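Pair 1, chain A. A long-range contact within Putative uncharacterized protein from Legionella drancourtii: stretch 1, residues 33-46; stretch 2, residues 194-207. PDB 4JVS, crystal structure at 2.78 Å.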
# COMPACT_ATOMS: atom_id res chain seq x y z
N PRO A 33 -23.27 -2.74 9.24
CA PRO A 33 -22.29 -2.83 8.19
C PRO A 33 -21.63 -1.52 7.92
O PRO A 33 -22.14 -0.52 8.29
CB PRO A 33 -23.14 -3.18 6.99
CG PRO A 33 -24.28 -3.88 7.55
CD PRO A 33 -24.59 -3.15 8.79
N PHE A 34 -20.48 -1.56 7.27
CA PHE A 34 -19.74 -0.35 6.94
C PHE A 34 -20.57 0.75 6.22
O PHE A 34 -20.49 1.91 6.61
CB PHE A 34 -18.47 -0.72 6.15
CG PHE A 34 -17.46 0.40 6.04
CD1 PHE A 34 -16.53 0.62 7.05
CD2 PHE A 34 -17.44 1.21 4.93
CE1 PHE A 34 -15.60 1.64 6.95
CE2 PHE A 34 -16.52 2.23 4.82
CZ PHE A 34 -15.59 2.44 5.83
N PRO A 35 -21.35 0.41 5.23
CA PRO A 35 -22.11 1.43 4.54
C PRO A 35 -23.11 2.14 5.42
O PRO A 35 -23.26 3.33 5.30
CB PRO A 35 -22.84 0.62 3.50
CG PRO A 35 -21.96 -0.48 3.24
CD PRO A 35 -21.51 -0.88 4.57
N GLU A 36 -23.82 1.43 6.26
CA GLU A 36 -24.73 2.05 7.19
C GLU A 36 -24.03 2.90 8.21
O GLU A 36 -24.53 3.90 8.63
CB GLU A 36 -25.59 1.01 7.85
CG GLU A 36 -26.70 0.58 6.94
CD GLU A 36 -27.36 1.74 6.26
OE1 GLU A 36 -27.50 1.70 5.04
OE2 GLU A 36 -27.76 2.68 6.97
N LEU A 37 -22.89 2.44 8.63
CA LEU A 37 -22.12 3.19 9.55
C LEU A 37 -21.71 4.51 8.95
O LEU A 37 -21.86 5.52 9.55
CB LEU A 37 -20.89 2.37 9.84
CG LEU A 37 -19.88 2.75 10.88
CD1 LEU A 37 -20.60 3.01 12.17
CD2 LEU A 37 -18.92 1.63 11.05
N ILE A 38 -21.25 4.52 7.73
CA ILE A 38 -20.87 5.74 7.09
C ILE A 38 -22.02 6.67 6.85
O ILE A 38 -21.93 7.84 7.09
CB ILE A 38 -20.22 5.42 5.77
CG1 ILE A 38 -18.93 4.66 6.01
CG2 ILE A 38 -19.95 6.67 4.99
CD1 ILE A 38 -18.19 5.05 7.23
N ARG A 39 -23.12 6.13 6.39
CA ARG A 39 -24.36 6.88 6.20
C ARG A 39 -24.71 7.61 7.49
O ARG A 39 -24.97 8.81 7.48
CB ARG A 39 -25.50 5.94 5.82
CG ARG A 39 -26.76 6.63 5.28
CD ARG A 39 -28.02 5.84 5.66
NE ARG A 39 -28.55 6.26 6.97
CZ ARG A 39 -28.68 5.48 8.04
NH1 ARG A 39 -28.33 4.19 8.01
NH2 ARG A 39 -29.17 5.99 9.16
N THR A 40 -24.69 6.87 8.59
CA THR A 40 -24.91 7.42 9.93
C THR A 40 -23.97 8.58 10.24
O THR A 40 -24.42 9.66 10.61
CB THR A 40 -24.74 6.36 11.02
OG1 THR A 40 -25.78 5.38 10.91
CG2 THR A 40 -24.82 7.00 12.39
N TRP A 41 -22.67 8.34 10.10
CA TRP A 41 -21.69 9.37 10.44
C TRP A 41 -21.78 10.61 9.56
O TRP A 41 -21.71 11.74 10.06
CB TRP A 41 -20.27 8.79 10.44
CG TRP A 41 -20.06 7.80 11.53
CD1 TRP A 41 -20.90 7.52 12.57
CD2 TRP A 41 -18.94 6.92 11.68
NE1 TRP A 41 -20.37 6.53 13.37
CE2 TRP A 41 -19.17 6.14 12.84
CE3 TRP A 41 -17.77 6.70 10.94
CZ2 TRP A 41 -18.27 5.18 13.28
CZ3 TRP A 41 -16.88 5.74 11.38
CH2 TRP A 41 -17.13 5.00 12.54
N ALA A 42 -21.95 10.41 8.26
CA ALA A 42 -22.10 11.53 7.34
C ALA A 42 -23.30 12.39 7.72
O ALA A 42 -23.28 13.61 7.55
CB ALA A 42 -22.21 11.04 5.91
N GLY A 43 -24.35 11.75 8.24
CA GLY A 43 -25.53 12.45 8.69
C GLY A 43 -25.25 13.31 9.90
O GLY A 43 -25.65 14.48 9.95
N LEU A 44 -24.58 12.73 10.90
CA LEU A 44 -24.19 13.45 12.11
C LEU A 44 -23.25 14.62 11.82
O LEU A 44 -23.30 15.65 12.49
CB LEU A 44 -23.51 12.49 13.10
CG LEU A 44 -24.32 11.45 13.86
CD1 LEU A 44 -23.41 10.64 14.76
CD2 LEU A 44 -25.37 12.13 14.68
N LEU A 45 -22.38 14.47 10.87
CA LEU A 45 -21.43 15.52 10.58
C LEU A 45 -21.96 16.56 9.62
O LEU A 45 -21.35 17.58 9.42
CB LEU A 45 -20.13 14.90 10.07
CG LEU A 45 -19.39 14.03 11.09
CD1 LEU A 45 -18.08 13.52 10.58
CD2 LEU A 45 -19.18 14.78 12.37
N GLY A 46 -23.10 16.29 9.01
CA GLY A 46 -23.69 17.21 8.07
C GLY A 46 -24.66 18.09 8.77
O GLY A 46 -25.27 18.96 8.20
N VAL A 194 -12.43 17.36 4.83
CA VAL A 194 -11.82 16.21 4.22
C VAL A 194 -12.47 14.91 4.66
O VAL A 194 -12.65 14.02 3.87
CB VAL A 194 -10.33 16.20 4.50
CG1 VAL A 194 -9.60 15.42 3.46
CG2 VAL A 194 -9.83 17.61 4.46
N LEU A 195 -12.81 14.80 5.92
CA LEU A 195 -13.56 13.70 6.41
C LEU A 195 -14.92 13.71 5.76
O LEU A 195 -15.38 12.72 5.28
CB LEU A 195 -13.75 13.86 7.89
CG LEU A 195 -13.81 12.67 8.81
CD1 LEU A 195 -14.66 13.04 9.97
CD2 LEU A 195 -14.38 11.46 8.13
N GLN A 196 -15.52 14.86 5.70
CA GLN A 196 -16.87 14.98 5.25
C GLN A 196 -16.96 14.53 3.85
O GLN A 196 -17.92 13.92 3.46
CB GLN A 196 -17.28 16.43 5.30
CG GLN A 196 -17.38 16.99 6.68
CD GLN A 196 -17.72 18.44 6.69
OE1 GLN A 196 -17.45 19.16 5.74
NE2 GLN A 196 -18.31 18.89 7.77
N LYS A 197 -15.96 14.89 3.08
CA LYS A 197 -15.81 14.47 1.71
C LYS A 197 -15.53 13.01 1.53
O LYS A 197 -15.99 12.40 0.60
CB LYS A 197 -14.77 15.31 1.03
CG LYS A 197 -14.94 15.32 -0.46
CD LYS A 197 -13.69 15.75 -1.16
CE LYS A 197 -13.91 15.75 -2.65
NZ LYS A 197 -13.92 14.38 -3.20
N ALA A 198 -14.73 12.45 2.40
CA ALA A 198 -14.41 11.05 2.32
C ALA A 198 -15.64 10.25 2.51
O ALA A 198 -15.82 9.24 1.90
CB ALA A 198 -13.39 10.69 3.37
N LEU A 199 -16.49 10.68 3.39
CA LEU A 199 -17.74 9.98 3.62
C LEU A 199 -18.64 10.06 2.39
O LEU A 199 -19.18 9.04 1.95
CB LEU A 199 -18.45 10.53 4.86
CG LEU A 199 -17.67 10.39 6.16
CD1 LEU A 199 -18.43 11.02 7.31
CD2 LEU A 199 -17.42 8.94 6.43
N ASP A 200 -18.79 11.26 1.84
CA ASP A 200 -19.65 11.47 0.67
C ASP A 200 -19.08 10.79 -0.59
O ASP A 200 -19.84 10.25 -1.40
CB ASP A 200 -19.91 12.96 0.42
CG ASP A 200 -20.65 13.64 1.58
OD1 ASP A 200 -21.49 12.96 2.23
OD2 ASP A 200 -20.40 14.84 1.85
N ASP A 201 -17.76 10.81 -0.75
CA ASP A 201 -17.13 10.10 -1.86
C ASP A 201 -17.37 8.59 -1.77
O ASP A 201 -17.49 7.91 -2.79
CB ASP A 201 -15.62 10.39 -1.90
CG ASP A 201 -15.31 11.77 -2.45
OD1 ASP A 201 -16.19 12.67 -2.34
OD2 ASP A 201 -14.20 11.97 -2.98
N PHE A 202 -17.43 8.06 -0.54
CA PHE A 202 -17.73 6.64 -0.37
C PHE A 202 -19.14 6.29 -0.86
O PHE A 202 -19.31 5.39 -1.69
CB PHE A 202 -17.56 6.20 1.09
CG PHE A 202 -17.75 4.73 1.28
CD1 PHE A 202 -16.74 3.84 0.94
CD2 PHE A 202 -18.94 4.23 1.77
CE1 PHE A 202 -16.92 2.47 1.10
CE2 PHE A 202 -19.12 2.87 1.94
CZ PHE A 202 -18.11 1.99 1.60
N MET A 203 -20.13 7.00 -0.34
CA MET A 203 -21.51 6.94 -0.80
C MET A 203 -21.66 6.96 -2.33
O MET A 203 -22.36 6.12 -2.90
CB MET A 203 -22.29 8.13 -0.25
CG MET A 203 -23.32 7.80 0.80
SD MET A 203 -22.56 7.32 2.35
CE MET A 203 -22.63 5.52 2.26
N GLN A 204 -21.01 7.93 -2.97
CA GLN A 204 -21.10 8.08 -4.42
C GLN A 204 -20.59 6.84 -5.14
O GLN A 204 -21.27 6.28 -6.01
CB GLN A 204 -20.30 9.30 -4.89
CG GLN A 204 -20.85 10.62 -4.41
CD GLN A 204 -19.92 11.80 -4.72
OE1 GLN A 204 -18.94 11.66 -5.47
NE2 GLN A 204 -20.22 12.96 -4.13
N TYR A 205 -19.38 6.41 -4.77
CA TYR A 205 -18.73 5.27 -5.38
C TYR A 205 -19.51 3.98 -5.11
O TYR A 205 -19.52 3.07 -5.94
CB TYR A 205 -17.30 5.15 -4.85
CG TYR A 205 -16.37 6.27 -5.27
CD1 TYR A 205 -16.48 6.87 -6.52
CD2 TYR A 205 -15.37 6.72 -4.41
CE1 TYR A 205 -15.62 7.90 -6.89
CE2 TYR A 205 -14.51 7.75 -4.78
CZ TYR A 205 -14.64 8.33 -6.02
OH TYR A 205 -13.79 9.34 -6.38
N LYS A 206 -20.16 3.92 -3.94
CA LYS A 206 -21.02 2.79 -3.58
C LYS A 206 -22.22 2.74 -4.52
O LYS A 206 -22.68 1.66 -4.91
CB LYS A 206 -21.50 2.93 -2.14
CG LYS A 206 -21.96 1.65 -1.50
CD LYS A 206 -23.39 1.74 -0.96
CE LYS A 206 -23.76 0.50 -0.15
NZ LYS A 206 -23.15 -0.77 -0.72
N THR A 207 -22.74 3.91 -4.87
CA THR A 207 -23.86 4.02 -5.80
C THR A 207 -23.51 3.37 -7.13
O THR A 207 -24.25 2.53 -7.63
CB THR A 207 -24.23 5.49 -6.08
OG1 THR A 207 -24.39 6.19 -4.83
CG2 THR A 207 -25.50 5.57 -6.90

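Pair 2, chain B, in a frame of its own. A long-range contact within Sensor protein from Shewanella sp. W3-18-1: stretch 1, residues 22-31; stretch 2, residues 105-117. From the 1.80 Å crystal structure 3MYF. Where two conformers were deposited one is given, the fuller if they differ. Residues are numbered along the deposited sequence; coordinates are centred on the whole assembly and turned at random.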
# COMPACT_ATOMS: atom_id res chain seq x y z
N ALA B 22 1.23 12.26 2.83
CA ALA B 22 0.22 11.84 3.81
C ALA B 22 -1.03 11.27 3.14
O ALA B 22 -1.43 10.15 3.44
CB ALA B 22 -0.13 12.98 4.73
N LEU B 23 -1.62 12.03 2.21
CA LEU B 23 -2.81 11.54 1.53
C LEU B 23 -2.49 10.31 0.68
O LEU B 23 -3.33 9.43 0.53
CB LEU B 23 -3.45 12.62 0.67
CG LEU B 23 -4.24 13.74 1.36
CD1 LEU B 23 -4.31 14.95 0.41
CD2 LEU B 23 -5.62 13.28 1.75
N GLU B 24 -1.27 10.25 0.13
CA GLU B 24 -0.88 9.09 -0.68
C GLU B 24 -0.75 7.85 0.20
O GLU B 24 -1.18 6.77 -0.20
CB GLU B 24 0.40 9.35 -1.48
CG GLU B 24 0.92 8.16 -2.29
CD GLU B 24 -0.12 7.52 -3.24
OE1 GLU B 24 -0.98 8.22 -3.81
OE2 GLU B 24 -0.06 6.29 -3.43
N MSE B 25 -0.16 8.02 1.38
CA MSE B 25 -0.07 6.94 2.37
C MSE B 25 -1.45 6.44 2.75
O MSE B 25 -1.66 5.24 2.89
CB MSE B 25 0.67 7.39 3.63
CG MSE B 25 1.97 8.08 3.37
SE MSE B 25 3.41 7.29 4.37
CE MSE B 25 3.21 5.49 3.66
N LEU B 26 -2.39 7.37 2.92
CA LEU B 26 -3.74 7.00 3.29
C LEU B 26 -4.41 6.26 2.13
O LEU B 26 -5.15 5.29 2.36
CB LEU B 26 -4.55 8.23 3.73
CG LEU B 26 -4.22 8.79 5.12
CD1 LEU B 26 -5.05 10.03 5.42
CD2 LEU B 26 -4.39 7.75 6.24
N LYS B 27 -4.10 6.68 0.90
CA LYS B 27 -4.57 5.97 -0.30
C LYS B 27 -4.06 4.52 -0.32
O LYS B 27 -4.84 3.60 -0.57
CB LYS B 27 -4.18 6.70 -1.59
CG LYS B 27 -5.07 7.90 -1.96
CD LYS B 27 -4.50 8.67 -3.14
CE LYS B 27 -5.42 9.85 -3.53
NZ LYS B 27 -4.84 10.72 -4.59
N MSE B 28 -2.77 4.35 -0.04
CA MSE B 28 -2.13 3.04 -0.09
C MSE B 28 -2.68 2.13 1.00
O MSE B 28 -2.89 0.94 0.77
CB MSE B 28 -0.60 3.15 0.03
CG MSE B 28 0.08 3.96 -1.09
SE MSE B 28 2.02 3.75 -1.09
CE MSE B 28 2.57 5.39 -1.92
N LEU B 29 -2.91 2.69 2.18
CA LEU B 29 -3.50 1.92 3.27
C LEU B 29 -4.90 1.43 2.89
O LEU B 29 -5.19 0.24 3.00
CB LEU B 29 -3.54 2.74 4.56
CG LEU B 29 -4.18 2.11 5.80
CD1 LEU B 29 -3.30 0.93 6.23
CD2 LEU B 29 -4.28 3.10 6.92
N LEU B 30 -5.75 2.34 2.42
CA LEU B 30 -7.12 2.03 2.05
C LEU B 30 -7.20 0.95 0.96
O LEU B 30 -8.01 0.03 1.06
CB LEU B 30 -7.89 3.29 1.62
CG LEU B 30 -9.33 3.10 1.13
CD1 LEU B 30 -10.22 2.59 2.25
CD2 LEU B 30 -9.93 4.41 0.50
N ASP B 31 -6.37 1.05 -0.08
CA ASP B 31 -6.37 0.05 -1.13
C ASP B 31 -6.06 -1.34 -0.55
O ASP B 31 -6.65 -2.33 -0.99
CB ASP B 31 -5.35 0.39 -2.23
CG ASP B 31 -5.48 -0.51 -3.46
OD1 ASP B 31 -6.62 -0.68 -3.97
OD2 ASP B 31 -4.45 -1.02 -3.96
N VAL B 105 -11.76 2.43 10.43
CA VAL B 105 -10.63 3.07 9.72
C VAL B 105 -10.94 3.20 8.22
O VAL B 105 -10.66 4.25 7.62
CB VAL B 105 -9.28 2.31 9.95
CG1 VAL B 105 -8.18 2.77 8.96
CG2 VAL B 105 -8.78 2.52 11.39
N GLU B 106 -11.52 2.15 7.63
CA GLU B 106 -11.92 2.18 6.21
C GLU B 106 -12.90 3.32 5.97
O GLU B 106 -12.80 4.05 4.97
CB GLU B 106 -12.55 0.85 5.78
CG GLU B 106 -11.54 -0.29 5.58
CD GLU B 106 -12.20 -1.65 5.35
OE1 GLU B 106 -13.40 -1.80 5.68
OE2 GLU B 106 -11.51 -2.58 4.86
N SER B 107 -13.87 3.46 6.87
CA SER B 107 -14.86 4.53 6.73
C SER B 107 -14.21 5.91 6.91
O SER B 107 -14.49 6.84 6.15
CB SER B 107 -16.00 4.35 7.73
OG SER B 107 -16.71 5.59 7.86
N ALA B 108 -13.34 6.03 7.91
CA ALA B 108 -12.73 7.31 8.25
C ALA B 108 -11.82 7.80 7.13
O ALA B 108 -11.86 8.99 6.77
CB ALA B 108 -11.96 7.21 9.54
N VAL B 109 -11.03 6.89 6.57
CA VAL B 109 -10.12 7.25 5.48
C VAL B 109 -10.89 7.61 4.20
O VAL B 109 -10.59 8.63 3.56
CB VAL B 109 -9.06 6.14 5.20
CG1 VAL B 109 -8.14 6.55 4.05
CG2 VAL B 109 -8.23 5.86 6.44
N LYS B 110 -11.90 6.80 3.86
CA LYS B 110 -12.78 7.10 2.72
C LYS B 110 -13.48 8.46 2.87
O LYS B 110 -13.81 9.13 1.87
CB LYS B 110 -13.83 6.00 2.54
CG LYS B 110 -13.29 4.72 1.95
CD LYS B 110 -14.42 3.73 1.66
CE LYS B 110 -13.90 2.30 1.67
NZ LYS B 110 -14.61 1.47 0.64
N GLN B 111 -13.68 8.87 4.11
CA GLN B 111 -14.26 10.17 4.41
C GLN B 111 -13.23 11.28 4.22
O GLN B 111 -13.54 12.33 3.60
CB GLN B 111 -14.84 10.18 5.83
N VAL B 112 -12.02 11.06 4.73
CA VAL B 112 -10.93 12.03 4.63
C VAL B 112 -10.42 12.20 3.19
O VAL B 112 -9.78 13.21 2.87
CB VAL B 112 -9.77 11.70 5.62
CG1 VAL B 112 -8.50 12.48 5.30
CG2 VAL B 112 -10.21 11.99 7.05
N LEU B 113 -10.71 11.23 2.33
CA LEU B 113 -10.33 11.30 0.92
C LEU B 113 -11.42 11.94 0.07
O LEU B 113 -11.12 12.63 -0.90
CB LEU B 113 -9.94 9.93 0.37
CG LEU B 113 -8.71 9.25 0.99
CD1 LEU B 113 -8.54 7.83 0.47
CD2 LEU B 113 -7.43 10.04 0.77
N SER B 114 -12.68 11.70 0.43
CA SER B 114 -13.82 12.38 -0.19
C SER B 114 -13.76 13.88 0.09
O SER B 114 -14.24 14.69 -0.70
CB SER B 114 -15.15 11.83 0.33
OG SER B 114 -15.35 10.49 -0.07
N GLN B 115 -13.17 14.22 1.23
CA GLN B 115 -13.05 15.60 1.69
C GLN B 115 -11.85 16.30 1.05
O GLN B 115 -11.99 17.42 0.54
CB GLN B 115 -12.96 15.62 3.22
CG GLN B 115 -12.75 16.98 3.89
CD GLN B 115 -12.38 16.87 5.37
OE1 GLN B 115 -12.30 15.77 5.93
NE2 GLN B 115 -12.14 18.01 6.00
N LEU B 116 -10.69 15.64 1.03
CA LEU B 116 -9.43 16.30 0.69
C LEU B 116 -8.72 15.90 -0.62
O LEU B 116 -7.68 16.49 -0.97
CB LEU B 116 -8.45 16.23 1.87
CG LEU B 116 -8.80 16.90 3.20
CD1 LEU B 116 -7.66 16.74 4.18
CD2 LEU B 116 -9.12 18.38 3.02
N SER B 117 -9.24 14.91 -1.35
CA SER B 117 -8.54 14.42 -2.55
C SER B 117 -8.84 15.23 -3.82
O SER B 117 -9.99 15.55 -4.11
CB SER B 117 -8.81 12.93 -2.81
OG SER B 117 -10.00 12.75 -3.55

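In both pairs two helices run broadly antiparallel but cross obliquely, at 138° between N-to-C directions in pair 1 and 139° in pair 2, with axes approaching to 9.6 Å and 10.1 Å. Fourteen central residues superpose with an RMSD of 0.3 Å. No hydrogen bond crosses either interface; the two stretches meet through van der Waals packing, mostly of side chains, burying 573 Å² in pair 1 and 558 Å² in pair 2.

The matched positions set the first rule: keep the inward-facing sites mostly apolar and let their sizes trade. At the closest CA pair of pair 1, A42(A) and L199(A), the matching residues are L30(B) and V109(B). In pair 1 the small residue lies on the first helix, and there the backbones are close: the CA atoms of A42(A) and L199(A) are 5.9 Å apart, and A42(A) CB lies 3.9 Å from L199(A) CB. The larger L199(A) is then the knob, seated among I38(A), W41(A), A42(A) and L45(A). Pair 2 reverses the roles. L30(B) is the knob, held by E106(B), V109(B), K110(B) and L113(B); its CD2 reaches L113(B) CD1 and K110(B) CG, both at 3.7 Å. Even the aliphatic part of a lysine serves as a wall here.

One turn earlier on the first helix, I38(A) matches L26(B), and the two side-chain centres fall 0.9 Å apart. Both point toward the other helix. I38(A) CG2 meets L199(A) CD2 at 3.7 Å, while L26(B) CB meets V109(B) CG1 at 4.0 Å: a beta-branched and a gamma-branched residue fill nearly the same place.

The aromatic site shows a different solution. F202(A) matches V112(B), and F34(A) matches A22(B). In pair 1 the edge of F34(A) points at the face of F202(A), with centroids 5.1 Å apart and planes at 77°. Pair 2 has no such pair: A22(B) makes no contact with the other stretch, and V112(B) CG1 touches L26(B) CD1 at 4.2 Å.

M203(A) and L113(B) share another position, their side-chain centres only 0.7 Å apart. Each CA-to-CB bond points sideways, yet each side-chain end comes nearer the partner helix. The methionine places SD 3.8 Å from I38(A) CG2 and CE 3.8 Å from P35(A) O; the leucine places CD2 3.8 Å from L23(B) CD2, where L23(B) matches P35(A). On nearly the same backbone, matched positions recur in the contact, though partners and side-chain sizes shift.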